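Local coordinates for protein endoglucanase (Clostridium thermocellum, PDB 2YIK) that probably cleaves internal beta-1,4-glucosidic bonds of cellulose, as a cellulosomal cellulase of glycoside hydrolase family 9, at residues Val110-Phe114 / Tyr160-Tyr164; Glu155-Arg159 / Asn232-Asp237; Thr380-Phe386 / Pro479-Asp483; Asn396-Gln400 / Gln424-Leu428. All blocks are in the same frame, centred on the assembly; numbering follows the deposited sequence.

Contact 1 of 4, residues Val110-Phe114 / Tyr160-Tyr164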
loop_
_atom_site.group_PDB
_atom_site.type_symbol
_atom_site.label_atom_id
_atom_site.label_comp_id
_atom_site.label_asym_id
_atom_site.label_seq_id
_atom_site.Cartn_x
_atom_site.Cartn_y
_atom_site.Cartn_z
ATOM N N VAL A 110 -2.802 -2.750 -20.018
ATOM C CA VAL A 110 -2.955 -2.304 -18.634
ATOM C C VAL A 110 -2.894 -3.530 -17.723
ATOM O O VAL A 110 -3.549 -3.593 -16.679
ATOM C CB VAL A 110 -4.284 -1.535 -18.397
ATOM C CG1 VAL A 110 -4.249 -0.200 -19.127
ATOM C CG2 VAL A 110 -5.461 -2.360 -18.852
ATOM N N SER A 111 -2.082 -4.499 -18.133
ATOM C CA SER A 111 -1.897 -5.731 -17.385
ATOM C C SER A 111 -0.803 -5.563 -16.334
ATOM O O SER A 111 -0.010 -4.619 -16.380
ATOM C CB SER A 111 -1.508 -6.874 -18.325
ATOM O OG SER A 111 -0.165 -6.735 -18.765
ATOM N N GLY A 112 -0.774 -6.492 -15.385
ATOM C CA GLY A 112 0.228 -6.452 -14.339
ATOM C C GLY A 112 -0.318 -6.016 -12.996
ATOM O O GLY A 112 -1.528 -5.913 -12.808
ATOM N N GLY A 113 0.578 -5.759 -12.055
ATOM C CA GLY A 113 0.126 -5.336 -10.746
ATOM C C GLY A 113 -0.469 -6.464 -9.919
ATOM O O GLY A 113 -0.206 -7.646 -10.165
ATOM N N PHE A 114 -1.320 -6.093 -8.967
ATOM C CA PHE A 114 -1.905 -7.059 -8.045
ATOM C C PHE A 114 -3.416 -6.970 -7.896
ATOM O O PHE A 114 -3.980 -5.880 -7.979
ATOM C CB PHE A 114 -1.280 -6.852 -6.660
ATOM C CG PHE A 114 0.221 -6.994 -6.633
ATOM C CD1 PHE A 114 1.041 -5.973 -7.102
ATOM C CD2 PHE A 114 0.814 -8.150 -6.128
ATOM C CE1 PHE A 114 2.430 -6.098 -7.069
ATOM C CE2 PHE A 114 2.202 -8.289 -6.088
ATOM C CZ PHE A 114 3.014 -7.261 -6.558
ATOM N N TYR A 160 7.081 -5.056 -9.447
ATOM C CA TYR A 160 5.834 -5.465 -10.068
ATOM C C TYR A 160 4.746 -4.407 -9.877
ATOM O O TYR A 160 3.939 -4.183 -10.782
ATOM C CB TYR A 160 5.365 -6.815 -9.515
ATOM C CG TYR A 160 4.590 -7.642 -10.529
ATOM C CD1 TYR A 160 5.240 -8.230 -11.618
ATOM C CD2 TYR A 160 3.212 -7.826 -10.405
ATOM C CE1 TYR A 160 4.540 -8.981 -12.559
ATOM C CE2 TYR A 160 2.501 -8.578 -11.338
ATOM C CZ TYR A 160 3.170 -9.150 -12.415
ATOM O OH TYR A 160 2.475 -9.880 -13.355
ATOM N N PHE A 161 4.717 -3.763 -8.708
ATOM C CA PHE A 161 3.730 -2.704 -8.433
ATOM C C PHE A 161 3.999 -1.497 -9.326
ATOM O O PHE A 161 3.145 -1.057 -10.087
ATOM C CB PHE A 161 3.822 -2.188 -6.988
ATOM C CG PHE A 161 2.902 -2.869 -6.014
ATOM C CD1 PHE A 161 1.517 -2.726 -6.105
ATOM C CD2 PHE A 161 3.429 -3.604 -4.960
ATOM C CE1 PHE A 161 0.677 -3.308 -5.150
ATOM C CE2 PHE A 161 2.606 -4.185 -4.007
ATOM C CZ PHE A 161 1.224 -4.039 -4.098
ATOM N N ASN A 162 5.208 -0.961 -9.204
ATOM C CA ASN A 162 5.595 0.226 -9.942
ATOM C C ASN A 162 5.732 0.094 -11.462
ATOM O O ASN A 162 5.530 1.075 -12.179
ATOM C CB ASN A 162 6.867 0.809 -9.321
ATOM C CG ASN A 162 6.639 1.294 -7.893
ATOM O OD1 ASN A 162 7.027 0.634 -6.919
ATOM N ND2 ASN A 162 5.992 2.447 -7.762
ATOM N N ASP A 163 6.077 -1.087 -11.965
ATOM C CA ASP A 163 6.175 -1.238 -13.414
ATOM C C ASP A 163 4.758 -1.178 -13.975
ATOM O O ASP A 163 4.538 -0.730 -15.100
ATOM C CB ASP A 163 6.847 -2.563 -13.798
ATOM C CG ASP A 163 8.320 -2.595 -13.427
ATOM O OD1 ASP A 163 8.916 -1.513 -13.274
ATOM O OD2 ASP A 163 8.890 -3.699 -13.301
ATOM N N TYR A 164 3.799 -1.627 -13.166
ATOM C CA TYR A 164 2.393 -1.609 -13.546
ATOM C C TYR A 164 1.943 -0.148 -13.632
ATOM O O TYR A 164 1.312 0.252 -14.608
ATOM C CB TYR A 164 1.567 -2.382 -12.507
ATOM C CG TYR A 164 0.066 -2.168 -12.551
ATOM C CD1 TYR A 164 -0.679 -2.465 -13.692
ATOM C CD2 TYR A 164 -0.616 -1.718 -11.420
ATOM C CE1 TYR A 164 -2.072 -2.324 -13.701
ATOM C CE2 TYR A 164 -1.997 -1.570 -11.413
ATOM C CZ TYR A 164 -2.725 -1.874 -12.555
ATOM O OH TYR A 164 -4.099 -1.730 -12.543
HETATM O O HOH W 1 3.508 -5.449 -13.174
#
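F114, Y160 and F161 account for about half of the 404 Å² buried here. The ring of F114 lies between two side chains of the helix. Y160 turns its edge to one face, the centroids 5.5 Å apart and the planes at 81°, a T-shaped pair; F161 covers the opposite face obliquely, with centroids 4.0 Å apart, planes at 32° and F114 CD1 3.3 Å from F161 CE1.

A second group of contacts sets the Y164 ring against glycine backbone. G113 CA stands 4.0 Å from the Y164 ring centroid and 29° off the normal, a CH-pi contact. A CB on G113 would come within 2.6 Å of Y164 CD2, so a side chain could not be accommodated at this approach; G112, with phi/psi of 106/-170, adopts a conformation suited to glycine.

The polar link between the segments is a water, which accepts from G113 N at 3.2 Å and donates to Y160 O at 2.7 Å. Other polar groups are met from outside: S111 OG bonds to D109, and K122 NZ to the carbonyls of V110 and G112.

The whole is an aromatic cluster with glycine-to-ring packing, by which the loop between strands 107-108 and 122-123 is laid against helix 151-167 in the helical family 9 catalytic domain, close to the zinc site, one ligand of which, C56, takes the Y160 hydroxyl on its carbonyl.

Contact 2 of 4, residues Glu155-Arg159 / Asn232-Asp237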
loop_
_atom_site.group_PDB
_atom_site.type_symbol
_atom_site.label_atom_id
_atom_site.label_comp_id
_atom_site.label_asym_id
_atom_site.label_seq_id
_atom_site.Cartn_x
_atom_site.Cartn_y
_atom_site.Cartn_z
ATOM N N GLU A 155 12.052 -6.400 -3.453
ATOM C CA GLU A 155 12.288 -5.675 -4.689
ATOM C C GLU A 155 11.472 -6.235 -5.857
ATOM O O GLU A 155 11.007 -5.476 -6.708
ATOM C CB GLU A 155 13.789 -5.642 -4.999
ATOM C CG GLU A 155 14.568 -4.833 -3.953
ATOM C CD GLU A 155 16.019 -4.602 -4.328
ATOM O OE1 GLU A 155 16.441 -5.108 -5.384
ATOM O OE2 GLU A 155 16.740 -3.914 -3.567
ATOM N N VAL A 156 11.262 -7.551 -5.886
ATOM C CA VAL A 156 10.470 -8.142 -6.960
ATOM C C VAL A 156 9.022 -7.661 -6.865
ATOM O O VAL A 156 8.384 -7.355 -7.884
ATOM C CB VAL A 156 10.498 -9.687 -6.909
ATOM C CG1 VAL A 156 9.500 -10.262 -7.902
ATOM C CG2 VAL A 156 11.906 -10.187 -7.239
ATOM N N ILE A 157 8.505 -7.592 -5.641
ATOM C CA ILE A 157 7.137 -7.136 -5.421
ATOM C C ILE A 157 7.017 -5.647 -5.755
ATOM O O ILE A 157 6.083 -5.247 -6.438
ATOM C CB ILE A 157 6.672 -7.362 -3.949
ATOM C CG1 ILE A 157 6.332 -8.832 -3.710
ATOM C CG2 ILE A 157 5.426 -6.544 -3.666
ATOM C CD1 ILE A 157 7.417 -9.783 -4.143
ATOM N N LEU A 158 7.967 -4.838 -5.286
ATOM C CA LEU A 158 7.927 -3.401 -5.552
ATOM C C LEU A 158 8.082 -3.063 -7.034
ATOM O O LEU A 158 7.493 -2.095 -7.515
ATOM C CB LEU A 158 8.981 -2.681 -4.711
ATOM C CG LEU A 158 8.661 -2.708 -3.210
ATOM C CD1 LEU A 158 9.873 -2.317 -2.402
ATOM C CD2 LEU A 158 7.485 -1.772 -2.919
ATOM N N ARG A 159 8.868 -3.857 -7.758
ATOM C CA ARG A 159 9.039 -3.638 -9.190
ATOM C C ARG A 159 7.738 -3.992 -9.900
ATOM O O ARG A 159 7.329 -3.309 -10.841
ATOM C CB ARG A 159 10.168 -4.505 -9.757
ATOM C CG ARG A 159 11.567 -3.950 -9.544
ATOM C CD ARG A 159 12.616 -4.959 -10.006
ATOM N NE ARG A 159 13.989 -4.478 -9.837
ATOM C CZ ARG A 159 14.616 -3.668 -10.688
ATOM N NH1 ARG A 159 14.000 -3.238 -11.786
ATOM N NH2 ARG A 159 15.866 -3.301 -10.448
ATOM N N ASN A 232 14.331 3.712 -3.144
ATOM C CA ASN A 232 14.734 2.330 -2.903
ATOM C C ASN A 232 15.737 1.772 -3.915
ATOM O O ASN A 232 16.497 0.860 -3.592
ATOM C CB ASN A 232 13.489 1.426 -2.870
ATOM C CG ASN A 232 12.703 1.546 -1.567
ATOM O OD1 ASN A 232 11.491 1.350 -1.545
ATOM N ND2 ASN A 232 13.397 1.850 -0.478
ATOM N N PHE A 233 15.755 2.321 -5.127
ATOM C CA PHE A 233 16.656 1.818 -6.163
ATOM C C PHE A 233 17.763 2.746 -6.658
ATOM O O PHE A 233 18.590 2.331 -7.471
ATOM C CB PHE A 233 15.839 1.366 -7.372
ATOM C CG PHE A 233 15.046 0.117 -7.134
ATOM C CD1 PHE A 233 15.657 -1.133 -7.184
ATOM C CD2 PHE A 233 13.690 0.191 -6.829
ATOM C CE1 PHE A 233 14.925 -2.301 -6.930
ATOM C CE2 PHE A 233 12.948 -0.965 -6.574
ATOM C CZ PHE A 233 13.565 -2.214 -6.624
ATOM N N LYS A 234 17.800 3.981 -6.172
ATOM C CA LYS A 234 18.803 4.937 -6.642
ATOM C C LYS A 234 20.270 4.534 -6.556
ATOM O O LYS A 234 21.092 5.048 -7.316
ATOM C CB LYS A 234 18.626 6.287 -5.946
ATOM C CG LYS A 234 18.812 6.268 -4.437
ATOM C CD LYS A 234 18.513 7.644 -3.882
ATOM C CE LYS A 234 18.296 7.620 -2.381
ATOM N NZ LYS A 234 19.531 7.951 -1.629
ATOM N N ASP A 235 20.608 3.638 -5.638
ATOM C CA ASP A 235 21.999 3.221 -5.487
ATOM C C ASP A 235 22.223 1.895 -6.177
ATOM O O ASP A 235 23.275 1.644 -6.769
ATOM C CB ASP A 235 22.351 3.086 -4.002
ATOM C CG ASP A 235 22.194 4.393 -3.247
ATOM O OD1 ASP A 235 22.857 5.381 -3.631
ATOM O OD2 ASP A 235 21.410 4.437 -2.275
ATOM N N THR A 236 21.189 1.069 -6.123
ATOM C CA THR A 236 21.197 -0.269 -6.675
ATOM C C THR A 236 20.935 -0.415 -8.182
ATOM O O THR A 236 21.511 -1.294 -8.825
ATOM C CB THR A 236 20.215 -1.138 -5.823
ATOM O OG1 THR A 236 20.981 -2.059 -5.037
ATOM C CG2 THR A 236 19.201 -1.884 -6.667
ATOM N N ASP A 237 20.085 0.439 -8.743
ATOM C CA ASP A 237 19.763 0.396 -10.177
ATOM C C ASP A 237 19.421 1.839 -10.546
ATOM O O ASP A 237 18.255 2.178 -10.752
ATOM C CB ASP A 237 18.543 -0.507 -10.425
ATOM C CG ASP A 237 18.279 -0.774 -11.907
ATOM O OD1 ASP A 237 18.677 0.049 -12.761
ATOM O OD2 ASP A 237 17.643 -1.810 -12.215
HETATM O O HOH W 2 17.806 -1.531 -3.712
HETATM O O HOH W 3 15.826 -2.431 -14.345
#
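R159 NH2 donates to D237 OD2 at 2.9 Å with an N-H...acceptor angle of 165°, a well-aligned salt bridge in which the carboxylate oxygen lies near the guanidinium plane. The same oxygen is reached a second way: water 3 donates to D237 OD2 (2.9 Å) and accepts from R159 NH1 (3.2 Å). D237 OD1 caps Y240 N, so the carboxylate joins the salt bridge to the start of helix 238-257. Water 2 makes another bridge, donating to E155 OE2 at 2.6 Å and to N232 O at 2.7 Å; E155 OE2 also bonds to Y138 OH.

Between these polar links sits F233, whose CE1 is 3.5 Å from E155 OE1 and 3.8 Å from R159 NE. Its 89 Å² of covered surface is the largest share of any residue here. Y240 meets F233 edge-to-face and R159 through a cation-pi contact. Deeper, L158 points its CB toward the other segment and is covered by 35 Å².

The arrangement is a salt bridge from helix 151-167 to the short connection after helix 216-233, whose D237 is the N-cap of helix 238-257, within the alpha-helical scaffold of a family 9 catalytic domain.

Contact 3 of 4, residues Thr380-Phe386 / Pro479-Asp483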
loop_
_atom_site.group_PDB
_atom_site.type_symbol
_atom_site.label_atom_id
_atom_site.label_comp_id
_atom_site.label_asym_id
_atom_site.label_seq_id
_atom_site.Cartn_x
_atom_site.Cartn_y
_atom_site.Cartn_z
ATOM N N THR A 380 -9.244 -4.382 23.405
ATOM C CA THR A 380 -10.081 -5.524 23.747
ATOM C C THR A 380 -9.723 -6.128 25.103
ATOM O O THR A 380 -8.655 -5.857 25.652
ATOM C CB THR A 380 -9.934 -6.646 22.706
ATOM O OG1 THR A 380 -8.612 -7.189 22.793
ATOM C CG2 THR A 380 -10.169 -6.117 21.305
ATOM N N PRO A 381 -10.624 -6.956 25.662
ATOM C CA PRO A 381 -10.334 -7.580 26.958
ATOM C C PRO A 381 -9.011 -8.326 26.815
ATOM O O PRO A 381 -8.216 -8.412 27.746
ATOM C CB PRO A 381 -11.517 -8.527 27.152
ATOM C CG PRO A 381 -12.642 -7.774 26.504
ATOM C CD PRO A 381 -11.996 -7.274 25.218
ATOM N N GLY A 382 -8.777 -8.842 25.612
ATOM C CA GLY A 382 -7.557 -9.577 25.335
ATOM C C GLY A 382 -6.293 -8.740 25.204
ATOM O O GLY A 382 -5.207 -9.298 25.101
ATOM N N GLY A 383 -6.417 -7.414 25.190
ATOM C CA GLY A 383 -5.239 -6.562 25.092
ATOM C C GLY A 383 -4.847 -6.088 23.700
ATOM O O GLY A 383 -3.740 -5.593 23.489
ATOM N N TYR A 384 -5.772 -6.208 22.756
ATOM C CA TYR A 384 -5.543 -5.828 21.365
ATOM C C TYR A 384 -6.126 -4.448 21.066
ATOM O O TYR A 384 -7.304 -4.215 21.328
ATOM C CB TYR A 384 -6.198 -6.893 20.486
ATOM C CG TYR A 384 -6.239 -6.635 18.999
ATOM C CD1 TYR A 384 -5.065 -6.510 18.254
ATOM C CD2 TYR A 384 -7.459 -6.603 18.319
ATOM C CE1 TYR A 384 -5.108 -6.372 16.863
ATOM C CE2 TYR A 384 -7.513 -6.465 16.933
ATOM C CZ TYR A 384 -6.332 -6.351 16.211
ATOM O OH TYR A 384 -6.380 -6.238 14.841
ATOM N N VAL A 385 -5.320 -3.535 20.522
ATOM C CA VAL A 385 -5.827 -2.195 20.209
ATOM C C VAL A 385 -6.649 -2.276 18.922
ATOM O O VAL A 385 -6.141 -2.545 17.834
ATOM C CB VAL A 385 -4.690 -1.152 20.115
ATOM C CG1 VAL A 385 -5.280 0.240 19.957
ATOM C CG2 VAL A 385 -3.836 -1.201 21.393
ATOM N N PHE A 386 -7.939 -2.023 19.097
ATOM C CA PHE A 386 -8.982 -2.139 18.080
ATOM C C PHE A 386 -9.634 -0.797 17.682
ATOM O O PHE A 386 -10.341 -0.203 18.492
ATOM C CB PHE A 386 -10.015 -3.088 18.709
ATOM C CG PHE A 386 -11.148 -3.490 17.824
ATOM C CD1 PHE A 386 -12.317 -2.739 17.792
ATOM C CD2 PHE A 386 -11.093 -4.683 17.108
ATOM C CE1 PHE A 386 -13.427 -3.172 17.070
ATOM C CE2 PHE A 386 -12.192 -5.132 16.383
ATOM C CZ PHE A 386 -13.365 -4.374 16.363
ATOM N N PRO A 479 -9.606 -10.231 14.858
ATOM C CA PRO A 479 -10.684 -10.543 15.797
ATOM C C PRO A 479 -11.650 -9.375 15.963
ATOM O O PRO A 479 -11.371 -8.262 15.505
ATOM C CB PRO A 479 -9.928 -10.866 17.080
ATOM C CG PRO A 479 -8.761 -9.902 17.019
ATOM C CD PRO A 479 -8.330 -9.992 15.566
ATOM N N ASP A 480 -12.793 -9.624 16.597
ATOM C CA ASP A 480 -13.749 -8.547 16.821
ATOM C C ASP A 480 -13.410 -7.860 18.140
ATOM O O ASP A 480 -12.368 -8.135 18.729
ATOM C CB ASP A 480 -15.202 -9.057 16.819
ATOM C CG ASP A 480 -15.462 -10.154 17.840
ATOM O OD1 ASP A 480 -14.809 -10.188 18.908
ATOM O OD2 ASP A 480 -16.359 -10.978 17.581
ATOM N N ALA A 481 -14.273 -6.960 18.598
ATOM C CA ALA A 481 -14.021 -6.222 19.832
ATOM C C ALA A 481 -13.952 -7.093 21.073
ATOM O O ALA A 481 -13.466 -6.655 22.122
ATOM C CB ALA A 481 -15.087 -5.147 20.014
ATOM N N SER A 482 -14.425 -8.326 20.961
ATOM C CA SER A 482 -14.437 -9.249 22.107
ATOM C C SER A 482 -13.439 -10.399 21.910
ATOM O O SER A 482 -13.598 -11.479 22.500
ATOM C CB SER A 482 -15.867 -9.810 22.285
ATOM O OG SER A 482 -16.763 -8.837 22.852
ATOM N N ASP A 483 -12.398 -10.136 21.103
ATOM C CA ASP A 483 -11.364 -11.133 20.767
ATOM C C ASP A 483 -11.964 -12.371 20.104
ATOM O O ASP A 483 -11.303 -13.418 20.012
ATOM C CB ASP A 483 -10.579 -11.561 22.031
ATOM C CG ASP A 483 -9.899 -10.378 22.745
ATOM O OD1 ASP A 483 -8.839 -9.871 22.289
ATOM O OD2 ASP A 483 -10.465 -9.926 23.768
#
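P479 opens the second segment against two aromatic rings: its CG is 3.7 Å from Y384 CE2, and its carbonyl O lies 3.4 Å from F386 CE2, near the plane of that ring. D480 points its CB away and organises its own turn, OD1 accepting from S482 N at 2.8 Å in an Asx turn, while D480 O receives D483 N at 3.1 Å in a type I beta turn. A481 places CB over the F386 face, 4.2 Å from the centroid and 24° off the normal, a CH-pi contact. Past S482, D483 supplies the polar link: T380 OG1 donates to OD1 and G382 N to OD2, each at 2.7 Å, and Y427 OH also bonds to OD1. T380 OG1 in turn accepts from Y384 N at 3.0 Å. A CB on G382 would clash with D483 OD1, at 2.1 Å. Two type I beta turns, T380-G383 and D480-D483, are thus bonded through the D483 carboxylate, where two long interhelical loops of the family 9 domain meet.

Contact 4 of 4, residues Asn396-Gln400 / Gln424-Leu428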
loop_
_atom_site.group_PDB
_atom_site.type_symbol
_atom_site.label_atom_id
_atom_site.label_comp_id
_atom_site.label_asym_id
_atom_site.label_seq_id
_atom_site.Cartn_x
_atom_site.Cartn_y
_atom_site.Cartn_z
ATOM N N ASN A 396 -4.031 -1.739 13.168
ATOM C CA ASN A 396 -3.101 -2.020 14.247
ATOM C C ASN A 396 -1.657 -2.109 13.755
ATOM O O ASN A 396 -0.768 -1.491 14.333
ATOM C CB ASN A 396 -3.493 -3.322 14.954
ATOM C CG ASN A 396 -2.637 -3.601 16.182
ATOM O OD1 ASN A 396 -1.490 -4.023 16.073
ATOM N ND2 ASN A 396 -3.194 -3.351 17.356
ATOM N N THR A 397 -1.420 -2.876 12.694
ATOM C CA THR A 397 -0.064 -3.010 12.173
ATOM C C THR A 397 0.468 -1.697 11.585
ATOM O O THR A 397 1.679 -1.479 11.565
ATOM C CB THR A 397 0.040 -4.163 11.134
ATOM O OG1 THR A 397 -0.931 -3.993 10.094
ATOM C CG2 THR A 397 -0.175 -5.502 11.829
ATOM N N ALA A 398 -0.434 -0.825 11.133
ATOM C CA ALA A 398 -0.030 0.475 10.600
ATOM C C ALA A 398 0.496 1.305 11.768
ATOM O O ALA A 398 1.478 2.037 11.633
ATOM C CB ALA A 398 -1.205 1.176 9.951
ATOM N N ALA A 399 -0.165 1.194 12.916
ATOM C CA ALA A 399 0.272 1.913 14.109
ATOM C C ALA A 399 1.615 1.338 14.545
ATOM O O ALA A 399 2.501 2.070 14.983
ATOM C CB ALA A 399 -0.756 1.763 15.232
ATOM N N GLN A 400 1.756 0.018 14.433
ATOM C CA GLN A 400 3.005 -0.646 14.794
ATOM C C GLN A 400 4.138 -0.088 13.936
ATOM O O GLN A 400 5.220 0.228 14.435
ATOM C CB GLN A 400 2.898 -2.159 14.569
ATOM C CG GLN A 400 2.029 -2.915 15.574
ATOM C CD GLN A 400 2.087 -4.421 15.357
ATOM O OE1 GLN A 400 3.162 -4.977 15.129
ATOM N NE2 GLN A 400 0.936 -5.087 15.433
ATOM N N GLN A 424 1.551 -5.968 20.478
ATOM C CA GLN A 424 0.464 -6.093 19.517
ATOM C C GLN A 424 0.750 -7.156 18.454
ATOM O O GLN A 424 -0.146 -7.922 18.092
ATOM C CB GLN A 424 0.172 -4.735 18.868
ATOM C CG GLN A 424 -0.349 -3.670 19.843
ATOM C CD GLN A 424 -1.548 -4.143 20.658
ATOM O OE1 GLN A 424 -1.437 -4.408 21.861
ATOM N NE2 GLN A 424 -2.696 -4.255 20.005
ATOM N N MET A 425 1.983 -7.218 17.952
ATOM C CA MET A 425 2.312 -8.236 16.953
ATOM C C MET A 425 2.213 -9.619 17.592
ATOM O O MET A 425 1.716 -10.565 16.970
ATOM C CB MET A 425 3.724 -8.046 16.392
ATOM C CG MET A 425 4.040 -9.001 15.241
ATOM S SD MET A 425 2.902 -8.771 13.837
ATOM C CE MET A 425 3.765 -7.380 12.959
ATOM N N ASP A 426 2.685 -9.740 18.831
ATOM C CA ASP A 426 2.607 -11.027 19.520
ATOM C C ASP A 426 1.136 -11.431 19.702
ATOM O O ASP A 426 0.811 -12.618 19.614
ATOM C CB ASP A 426 3.335 -10.981 20.871
ATOM C CG ASP A 426 4.850 -10.912 20.719
ATOM O OD1 ASP A 426 5.352 -11.008 19.576
ATOM O OD2 ASP A 426 5.545 -10.768 21.747
ATOM N N TYR A 427 0.248 -10.464 19.947
ATOM C CA TYR A 427 -1.174 -10.798 20.081
ATOM C C TYR A 427 -1.638 -11.365 18.742
ATOM O O TYR A 427 -2.284 -12.417 18.687
ATOM C CB TYR A 427 -2.032 -9.562 20.417
ATOM C CG TYR A 427 -3.543 -9.820 20.393
ATOM C CD1 TYR A 427 -4.220 -9.972 19.186
ATOM C CD2 TYR A 427 -4.286 -9.943 21.578
ATOM C CE1 TYR A 427 -5.593 -10.248 19.146
ATOM C CE2 TYR A 427 -5.667 -10.215 21.548
ATOM C CZ TYR A 427 -6.311 -10.371 20.325
ATOM O OH TYR A 427 -7.660 -10.671 20.255
ATOM N N LEU A 428 -1.308 -10.669 17.658
ATOM C CA LEU A 428 -1.717 -11.123 16.334
ATOM C C LEU A 428 -1.086 -12.455 15.939
ATOM O O LEU A 428 -1.644 -13.182 15.122
ATOM C CB LEU A 428 -1.413 -10.050 15.278
ATOM C CG LEU A 428 -2.352 -8.832 15.309
ATOM C CD1 LEU A 428 -1.831 -7.746 14.367
ATOM C CD2 LEU A 428 -3.761 -9.255 14.915
#
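L428 sends CD1 to the 396-400 helix and overlaps T397 there, with CD1 3.8 Å from T397 CG2; the same methyl is 4.0 Å from Q400 NE2 and 4.1 Å from N396 OD1. An apolar tip thus rests against both a threonine methyl and the amide ends of two polar side chains.

Those two amides are held in place by each other. Q400 NE2 donates to N396 OD1 at 2.7 Å with an angle of 169°, a side-chain bond between residues one helical turn apart, alongside the backbone bond Q400 N to N396 O (2.9 Å). N396 ND2, in turn, bonds to V385 O in the preceding loop.

The helix segments run roughly antiparallel, at 147° between their N-to-C directions, and their axes approach to 10.7 Å. All six touching residues are buried, although the area shared by the two segments is a modest 263 Å². They belong to consecutive helices, 392-408 and 416-428, an antiparallel helical hairpin of the sort from which the (alpha/alpha)6 barrel of family 9 is built.

On the helix 499-516 side of the contact, M425 brings CE to 3.3 Å from Q400 OE1, and both side chains also touch L512. Q424 adds 49 Å² of covered surface, its CB 3.5 Å from Q400 NE2, while T397 OG1 turns back to A393 O.

Contacts 1 and 4 are wholly buried; contacts 2 and 3 are partly exposed. Contacts 1 and 2 share helix 151-167 and touch where F114 CZ lies 3.7 Å from I157 O, their centres about 14 Å apart. Contacts 3 and 4 form the other pair, centres about 12 Å apart and joined by probable hydrogen bonds, D483 OD1 to Y427 OH (2.5 Å) and V385 O to N396 ND2 (3.1 Å). In sequence, contact 4 nests inside the loop closed by contact 3, whereas contacts 1 and 2 interleave. The chemistry differs: direct carboxylate bonds join the segments in contacts 2 and 3, against rings and a bridging water in contact 1 and methyl groups against side-chain amides in contact 4.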